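Local coordinates for protein SnoK (Streptomyces nogalater, PDB 5EPA) that acts as a non-heme iron, 2-oxoglutarate-dependent carbocyclase in nogalamycin biosynthesis, at residues T130-E136 with C218-A224. Sequence-based numbering, arbitrary orientation.
Sequences TLVHDDE and CRTVHMA. With FE (Fe (III) ion), chain G; AKG (2-oxoglutaric acid), chain H.
His133, Asp135 and His222 bind one iron(III) ion, the facial triad of two histidines and one carboxylate of this enzyme class. His133 NE2 and His222 NE2 each lie 2.1 Å from the metal, and Asp135 OD1 lies 1.9 Å from it. Asp135 OD2 bonds to His216, itself a 2-oxoglutarate-binding residue. 2-Oxoglutarate chelates through O2 and O5, and a water takes the sixth site. In both histidines CG sits between the backbone N and the carbonyl carbon (chi1 63° and 61°), which brings both NE2 atoms to the metal. The ring planes are 63° apart. Leu131 O and Thr220 O, each in the plane of the ring it meets, accept from His133 ND1 and His222 ND1 and fix the ring rotations. Thr130 OG1 donates to 2-oxoglutarate O4 (2.8 Å).

Thr130 with Ala224 and His133 with His222 are antiparallel hydrogen-bonded pairs, with a beta bulge between them. Glu136 N also donates to Cys218 O (2.8 Å).

Val132 CG2 presses tightly on Val221 CG1 (3.3 Å), away from the metal.

Arg219 NE meets Glu136 OE2 from the syn side (3.0 Å), forming a salt bridge. With an alanine here the guanidinium is gone, and the Glu136 carboxylate would probably lose this mate and be freer to turn.

Strand 130-133 edges the four-stranded sheet of this cupin-type fold. Strand 222-224 lies between it and strand 164-166, while helix 191-194 packs against Val132 and Val221.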
loop_
_atom_site.group_PDB
_atom_site.type_symbol
_atom_site.label_atom_id
_atom_site.label_comp_id
_atom_site.label_asym_id
_atom_site.label_seq_id
_atom_site.Cartn_x
_atom_site.Cartn_y
_atom_site.Cartn_z
ATOM N N THR A 130 9.270 4.728 8.215
ATOM C CA THR A 130 8.672 3.408 8.042
ATOM C C THR A 130 9.768 2.458 7.530
ATOM O O THR A 130 10.315 2.637 6.447
ATOM C CB THR A 130 7.528 3.421 7.045
ATOM O OG1 THR A 130 6.549 4.386 7.435
ATOM C CG2 THR A 130 6.881 2.060 6.992
ATOM N N LEU A 131 10.068 1.456 8.324
ATOM C CA LEU A 131 11.138 0.542 8.047
ATOM C C LEU A 131 10.931 -0.162 6.706
ATOM O O LEU A 131 9.843 -0.615 6.358
ATOM C CB LEU A 131 11.266 -0.468 9.196
ATOM C CG LEU A 131 12.446 -1.486 9.138
ATOM C CD1 LEU A 131 13.808 -0.836 9.295
ATOM C CD2 LEU A 131 12.244 -2.547 10.214
ATOM N N VAL A 132 12.031 -0.280 5.978
ATOM C CA VAL A 132 12.048 -0.929 4.668
ATOM C C VAL A 132 11.464 -2.358 4.706
ATOM O O VAL A 132 11.726 -3.120 5.622
ATOM C CB VAL A 132 13.495 -0.952 4.083
ATOM C CG1 VAL A 132 14.425 -1.801 4.953
ATOM C CG2 VAL A 132 13.519 -1.475 2.655
ATOM N N HIS A 133 10.712 -2.704 3.661
ATOM C CA HIS A 133 10.107 -4.034 3.537
ATOM C C HIS A 133 9.547 -4.237 2.157
ATOM O O HIS A 133 9.509 -3.304 1.366
ATOM C CB HIS A 133 8.954 -4.189 4.572
ATOM C CG HIS A 133 7.811 -3.229 4.356
ATOM N ND1 HIS A 133 7.878 -1.901 4.711
ATOM C CD2 HIS A 133 6.582 -3.406 3.798
ATOM C CE1 HIS A 133 6.741 -1.301 4.376
ATOM N NE2 HIS A 133 5.935 -2.179 3.775
ATOM N N ASP A 134 9.088 -5.448 1.871
ATOM C CA ASP A 134 8.154 -5.660 0.778
ATOM C C ASP A 134 6.833 -6.123 1.392
ATOM O O ASP A 134 6.776 -6.461 2.566
ATOM C CB ASP A 134 8.648 -6.631 -0.267
ATOM C CG ASP A 134 8.816 -8.084 0.253
ATOM O OD1 ASP A 134 7.967 -8.581 1.025
ATOM O OD2 ASP A 134 9.816 -8.731 -0.166
ATOM N N ASP A 135 5.756 -6.014 0.639
ATOM C CA ASP A 135 4.422 -6.223 1.228
ATOM C C ASP A 135 4.085 -7.700 1.257
ATOM O O ASP A 135 3.418 -8.162 2.163
ATOM C CB ASP A 135 3.389 -5.440 0.456
ATOM C CG ASP A 135 3.484 -3.929 0.679
ATOM O OD1 ASP A 135 3.899 -3.395 1.770
ATOM O OD2 ASP A 135 3.112 -3.267 -0.310
ATOM N N GLU A 136 4.578 -8.435 0.264
ATOM C CA GLU A 136 4.368 -9.859 0.168
ATOM C C GLU A 136 4.682 -10.562 1.471
ATOM O O GLU A 136 3.969 -11.475 1.899
ATOM C CB GLU A 136 5.215 -10.417 -0.995
ATOM C CG GLU A 136 5.206 -11.915 -1.167
ATOM C CD GLU A 136 6.071 -12.375 -2.349
ATOM O OE1 GLU A 136 7.330 -12.199 -2.336
ATOM O OE2 GLU A 136 5.468 -12.907 -3.326
ATOM N N CYS A 218 3.826 -6.032 -5.014
ATOM C CA CYS A 218 3.941 -6.664 -3.670
ATOM C C CYS A 218 5.359 -7.151 -3.331
ATOM O O CYS A 218 5.652 -7.471 -2.185
ATOM C CB CYS A 218 2.949 -7.824 -3.482
ATOM S SG CYS A 218 3.200 -9.243 -4.608
ATOM N N ARG A 219 6.220 -7.208 -4.334
ATOM C CA ARG A 219 7.646 -7.535 -4.154
ATOM C C ARG A 219 8.574 -6.368 -4.236
ATOM O O ARG A 219 9.783 -6.534 -4.042
ATOM C CB ARG A 219 8.085 -8.567 -5.173
ATOM C CG ARG A 219 7.586 -9.929 -4.812
ATOM C CD ARG A 219 8.030 -10.937 -5.828
ATOM N NE ARG A 219 7.279 -12.155 -5.628
ATOM C CZ ARG A 219 7.479 -13.265 -6.313
ATOM N NH1 ARG A 219 8.411 -13.312 -7.229
ATOM N NH2 ARG A 219 6.731 -14.317 -6.075
ATOM N N THR A 220 8.044 -5.195 -4.563
ATOM C CA THR A 220 8.864 -4.001 -4.632
ATOM C C THR A 220 9.276 -3.609 -3.212
ATOM O O THR A 220 8.427 -3.429 -2.330
ATOM C CB THR A 220 8.135 -2.851 -5.306
ATOM O OG1 THR A 220 7.807 -3.241 -6.638
ATOM C CG2 THR A 220 9.023 -1.588 -5.343
ATOM N N VAL A 221 10.580 -3.501 -3.000
ATOM C CA VAL A 221 11.108 -3.053 -1.737
ATOM C C VAL A 221 10.815 -1.556 -1.607
ATOM O O VAL A 221 11.143 -0.769 -2.506
ATOM C CB VAL A 221 12.608 -3.359 -1.617
ATOM C CG1 VAL A 221 13.202 -2.788 -0.351
ATOM C CG2 VAL A 221 12.815 -4.854 -1.605
ATOM N N HIS A 222 10.267 -1.170 -0.467
ATOM C CA HIS A 222 9.963 0.210 -0.228
ATOM C C HIS A 222 10.056 0.597 1.241
ATOM O O HIS A 222 10.175 -0.234 2.136
ATOM C CB HIS A 222 8.562 0.516 -0.771
ATOM C CG HIS A 222 7.462 -0.275 -0.121
ATOM N ND1 HIS A 222 7.219 -1.589 -0.444
ATOM C CD2 HIS A 222 6.534 0.057 0.816
ATOM C CE1 HIS A 222 6.190 -2.037 0.273
ATOM N NE2 HIS A 222 5.761 -1.065 1.078
ATOM N N MET A 223 9.947 1.888 1.486
ATOM C CA MET A 223 10.093 2.435 2.818
ATOM C C MET A 223 9.452 3.828 2.852
ATOM O O MET A 223 8.981 4.295 1.831
ATOM C CB MET A 223 11.590 2.461 3.178
ATOM C CG MET A 223 12.377 3.549 2.457
ATOM S SD MET A 223 14.098 3.088 2.197
ATOM C CE MET A 223 13.904 2.019 0.760
ATOM N N ALA A 224 9.467 4.500 3.999
ATOM C CA ALA A 224 9.053 5.907 4.052
ATOM C C ALA A 224 9.846 6.734 5.038
ATOM O O ALA A 224 10.304 6.233 6.032
ATOM C CB ALA A 224 7.572 6.014 4.385
HETATM FE FE FE G . 4.308 -1.670 2.530
HETATM C C1 AKG H . 2.561 0.419 1.937
HETATM O O1 AKG H . 1.632 1.097 1.428
HETATM O O2 AKG H . 2.846 -0.777 1.661
HETATM C C2 AKG H . 3.404 1.014 2.971
HETATM O O5 AKG H . 4.279 0.271 3.388
HETATM C C3 AKG H . 3.180 2.425 3.451
HETATM C C4 AKG H . 3.981 2.866 4.679
HETATM C C5 AKG H . 3.696 4.345 5.002
HETATM O O3 AKG H . 2.623 4.918 4.624
HETATM O O4 AKG H . 4.519 5.002 5.645
HETATM O O HOH W 1 5.901 -4.379 -1.930
HETATM O O HOH W 2 2.890 -2.279 4.045
#